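PDB 3K01: Acarbose/maltose binding protein GacH from Streptomyces glaucescens, which binds acarbose and an acarbose homolog, and probably maltose, as the extracellular solute receptor of an ABC transporter. Local coordinates for residues T133-L145 against L332-V344. Numbering follows the deposited sequence.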
# COMPACT_ATOMS: atom_id res chain seq x y z
N THR A 133 2.21 16.55 -11.87
CA THR A 133 2.73 15.19 -11.74
C THR A 133 4.17 15.26 -11.25
O THR A 133 5.00 15.99 -11.83
CB THR A 133 2.70 14.52 -13.12
OG1 THR A 133 1.37 14.58 -13.63
CG2 THR A 133 3.13 13.06 -13.02
N TYR A 134 4.48 14.51 -10.18
CA TYR A 134 5.81 14.50 -9.60
C TYR A 134 6.44 13.11 -9.53
O TYR A 134 7.44 12.92 -8.83
CB TYR A 134 5.78 15.12 -8.20
CG TYR A 134 5.44 16.59 -8.19
CD1 TYR A 134 6.45 17.53 -8.40
CD2 TYR A 134 4.15 17.04 -7.97
CE1 TYR A 134 6.16 18.90 -8.40
CE2 TYR A 134 3.85 18.39 -7.98
CZ TYR A 134 4.85 19.29 -8.17
OH TYR A 134 4.55 20.66 -8.18
N ALA A 135 5.84 12.14 -10.20
CA ALA A 135 6.40 10.79 -10.17
C ALA A 135 5.87 10.01 -11.33
O ALA A 135 4.94 10.45 -12.01
CB ALA A 135 6.06 10.08 -8.83
N VAL A 136 6.44 8.82 -11.52
CA VAL A 136 5.87 7.79 -12.39
C VAL A 136 5.67 6.52 -11.54
O VAL A 136 6.45 6.24 -10.64
CB VAL A 136 6.74 7.47 -13.63
CG1 VAL A 136 6.78 8.69 -14.56
CG2 VAL A 136 8.17 7.06 -13.24
N PRO A 137 4.62 5.74 -11.83
CA PRO A 137 4.35 4.56 -10.98
C PRO A 137 5.31 3.42 -11.22
O PRO A 137 5.80 3.22 -12.35
CB PRO A 137 2.93 4.14 -11.41
CG PRO A 137 2.36 5.36 -12.11
CD PRO A 137 3.57 5.91 -12.83
N GLN A 138 5.55 2.64 -10.18
CA GLN A 138 6.45 1.49 -10.27
C GLN A 138 5.76 0.19 -9.83
O GLN A 138 5.54 -0.70 -10.66
CB GLN A 138 7.72 1.73 -9.48
CG GLN A 138 8.77 0.67 -9.70
CD GLN A 138 9.85 0.73 -8.68
OE1 GLN A 138 9.56 0.77 -7.48
NE2 GLN A 138 11.13 0.77 -9.12
N VAL A 139 5.37 0.09 -8.55
CA VAL A 139 4.67 -1.11 -8.08
C VAL A 139 3.52 -0.69 -7.17
O VAL A 139 3.52 0.41 -6.59
CB VAL A 139 5.60 -2.09 -7.31
CG1 VAL A 139 6.68 -2.68 -8.23
CG2 VAL A 139 6.22 -1.43 -6.15
N ILE A 140 2.53 -1.57 -7.05
CA ILE A 140 1.36 -1.33 -6.18
C ILE A 140 1.18 -2.49 -5.21
O ILE A 140 1.56 -3.61 -5.52
CB ILE A 140 0.07 -1.15 -7.05
CG1 ILE A 140 -1.18 -0.77 -6.22
CG2 ILE A 140 -0.20 -2.37 -7.94
CD1 ILE A 140 -2.25 -0.06 -7.04
N ASP A 141 0.61 -2.20 -4.05
CA ASP A 141 0.13 -3.29 -3.22
C ASP A 141 -1.08 -2.80 -2.42
O ASP A 141 -1.54 -1.65 -2.55
CB ASP A 141 1.25 -3.87 -2.35
CG ASP A 141 1.86 -2.86 -1.43
OD1 ASP A 141 1.16 -1.95 -0.97
OD2 ASP A 141 3.08 -2.97 -1.15
N THR A 142 -1.67 -3.71 -1.65
CA THR A 142 -2.87 -3.40 -0.86
C THR A 142 -3.04 -4.48 0.18
O THR A 142 -2.24 -5.42 0.27
CB THR A 142 -4.11 -3.31 -1.79
OG1 THR A 142 -5.22 -2.72 -1.10
CG2 THR A 142 -4.52 -4.64 -2.37
N LEU A 143 -4.10 -4.35 0.96
CA LEU A 143 -4.50 -5.39 1.91
C LEU A 143 -5.55 -6.29 1.29
O LEU A 143 -6.30 -5.87 0.41
CB LEU A 143 -5.08 -4.74 3.18
CG LEU A 143 -4.12 -3.90 4.01
CD1 LEU A 143 -4.83 -3.27 5.23
CD2 LEU A 143 -2.90 -4.72 4.48
N ALA A 144 -5.62 -7.52 1.80
CA ALA A 144 -6.49 -8.55 1.26
C ALA A 144 -6.91 -9.49 2.38
O ALA A 144 -6.25 -9.54 3.41
CB ALA A 144 -5.76 -9.34 0.15
N LEU A 145 -8.01 -10.21 2.16
CA LEU A 145 -8.45 -11.22 3.13
C LEU A 145 -7.74 -12.55 2.85
O LEU A 145 -7.98 -13.18 1.82
CB LEU A 145 -9.95 -11.38 3.00
CG LEU A 145 -10.59 -12.33 4.04
CD1 LEU A 145 -10.53 -11.77 5.43
CD2 LEU A 145 -12.02 -12.62 3.61
N LEU A 332 10.92 -10.88 -8.86
CA LEU A 332 10.67 -10.48 -7.48
C LEU A 332 9.22 -10.63 -7.03
O LEU A 332 8.94 -10.43 -5.86
CB LEU A 332 11.08 -9.02 -7.28
CG LEU A 332 12.54 -8.69 -7.61
CD1 LEU A 332 12.78 -7.20 -7.39
CD2 LEU A 332 13.49 -9.54 -6.73
N SER A 333 8.31 -10.87 -7.96
CA SER A 333 6.88 -11.03 -7.67
C SER A 333 6.24 -9.77 -7.08
O SER A 333 5.23 -9.85 -6.39
CB SER A 333 6.65 -12.23 -6.74
OG SER A 333 7.04 -13.41 -7.41
N LEU A 334 6.82 -8.60 -7.38
CA LEU A 334 6.17 -7.33 -7.06
C LEU A 334 5.11 -7.04 -8.08
O LEU A 334 5.24 -7.40 -9.26
CB LEU A 334 7.19 -6.20 -6.98
CG LEU A 334 8.22 -6.36 -5.87
CD1 LEU A 334 9.30 -5.28 -5.99
CD2 LEU A 334 7.54 -6.35 -4.49
N LEU A 335 4.05 -6.36 -7.67
CA LEU A 335 2.88 -6.21 -8.52
C LEU A 335 3.01 -4.97 -9.42
O LEU A 335 3.26 -3.89 -8.92
CB LEU A 335 1.59 -6.11 -7.68
CG LEU A 335 1.40 -7.28 -6.71
CD1 LEU A 335 0.29 -6.98 -5.73
CD2 LEU A 335 1.12 -8.59 -7.47
N PRO A 336 2.83 -5.15 -10.74
CA PRO A 336 3.00 -4.00 -11.63
C PRO A 336 1.89 -2.98 -11.55
O PRO A 336 0.77 -3.27 -11.10
CB PRO A 336 3.03 -4.62 -13.03
CG PRO A 336 2.55 -6.03 -12.88
CD PRO A 336 2.49 -6.41 -11.46
N THR A 337 2.18 -1.78 -12.04
CA THR A 337 1.12 -0.79 -12.15
C THR A 337 0.56 -0.70 -13.55
O THR A 337 -0.52 -0.15 -13.75
CB THR A 337 1.61 0.59 -11.76
OG1 THR A 337 2.64 1.02 -12.68
CG2 THR A 337 2.16 0.57 -10.36
N ARG A 338 1.24 -1.26 -14.53
CA ARG A 338 0.78 -1.16 -15.94
C ARG A 338 -0.21 -2.26 -16.28
O ARG A 338 0.09 -3.39 -16.11
CB ARG A 338 1.98 -1.26 -16.87
CG ARG A 338 2.77 0.05 -16.94
CD ARG A 338 3.95 -0.06 -17.89
NE ARG A 338 4.62 1.22 -18.04
CZ ARG A 338 4.19 2.14 -18.87
NH1 ARG A 338 3.37 1.85 -19.83
NH2 ARG A 338 4.65 3.34 -18.77
N THR A 339 -1.38 -1.89 -16.75
CA THR A 339 -2.41 -2.88 -17.03
C THR A 339 -1.94 -3.90 -18.08
O THR A 339 -2.25 -5.09 -17.99
CB THR A 339 -3.74 -2.23 -17.43
OG1 THR A 339 -3.57 -1.51 -18.65
CG2 THR A 339 -4.21 -1.27 -16.36
N SER A 340 -1.15 -3.43 -19.04
CA SER A 340 -0.65 -4.30 -20.11
C SER A 340 0.21 -5.42 -19.57
O SER A 340 0.21 -6.54 -20.13
CB SER A 340 0.16 -3.50 -21.15
OG SER A 340 1.37 -2.97 -20.61
N VAL A 341 0.94 -5.16 -18.49
CA VAL A 341 1.90 -6.14 -17.99
C VAL A 341 1.18 -7.35 -17.39
O VAL A 341 1.67 -8.47 -17.45
CB VAL A 341 2.87 -5.48 -16.99
CG1 VAL A 341 3.82 -6.48 -16.37
CG2 VAL A 341 3.68 -4.39 -17.72
N TYR A 342 -0.02 -7.14 -16.85
CA TYR A 342 -0.82 -8.24 -16.31
C TYR A 342 -1.26 -9.24 -17.37
O TYR A 342 -1.64 -10.35 -17.04
CB TYR A 342 -2.05 -7.71 -15.54
CG TYR A 342 -1.68 -7.11 -14.20
CD1 TYR A 342 -1.55 -7.91 -13.08
CD2 TYR A 342 -1.46 -5.74 -14.06
CE1 TYR A 342 -1.20 -7.36 -11.84
CE2 TYR A 342 -1.15 -5.18 -12.85
CZ TYR A 342 -1.01 -5.99 -11.74
OH TYR A 342 -0.67 -5.47 -10.51
N GLU A 343 -1.22 -8.83 -18.65
CA GLU A 343 -1.56 -9.74 -19.74
C GLU A 343 -0.41 -10.60 -20.23
O GLU A 343 -0.60 -11.51 -21.03
CB GLU A 343 -2.16 -8.97 -20.91
CG GLU A 343 -3.54 -8.44 -20.62
CD GLU A 343 -4.15 -7.72 -21.79
OE1 GLU A 343 -3.46 -7.55 -22.83
OE2 GLU A 343 -5.31 -7.30 -21.67
N VAL A 344 0.80 -10.33 -19.75
CA VAL A 344 1.95 -11.15 -20.11
C VAL A 344 1.80 -12.50 -19.41
O VAL A 344 1.52 -12.54 -18.20
CB VAL A 344 3.24 -10.47 -19.67
CG1 VAL A 344 4.44 -11.34 -19.96
CG2 VAL A 344 3.40 -9.10 -20.37
O HOH W 1 4.09 -4.80 -5.24
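Ile140 N donates a nearly straight hydrogen bond (3.1 Å, 160° at the hydrogen) to Leu335 O, joining the long strand 132-148 to the loop that follows helix 322-332. Val139 and Asp141 make backbone bonds to Trp298 and Gly296 of strand 293-302, with Gln138 and Val139 both facing Trp298 in a classic beta bulge; the loop, which uses Ile140 N, therefore lies along the other edge of the strand in the mixed sheet of this solute-binding protein. Between the same two residues, a water donates to Ile140 O and accepts from Leu335 N, standing in for a second direct bond. Leu335 O also receives a CA-H...O contact from Val139 CA. Proline suits position 336, since its nitrogen has no hydrogen to leave unpaired and its ring can lie against Tyr342, Pro336 CG standing 3.7 Å above the plane of the Tyr342 ring and offset toward the rim. The side chains then close around this backbone link. Val139 turns CG1 beside its backbone N (chi1 -65°), which brings Val139 CG1 to 3.8 Å from Leu334 CB; Tyr44 of helix 41-49 packs on both residues. Beta-branched Ile140 sets CG2 close to the backbone, 3.4 Å from Pro336 O and 4.2 Å from Leu335 CB. Threonine at 337 serves two surroundings at once. Thr337 CG2 lies over one face of the Gln138-Val139 peptide, 3.6 Å from Gln138 O. Its OG1 touches the Pro137 ring at CB and hydrogen-bonds to His119. Pro336 O accepts from Tyr342 OH on a lone pair in the carbonyl plane at 2.7 Å.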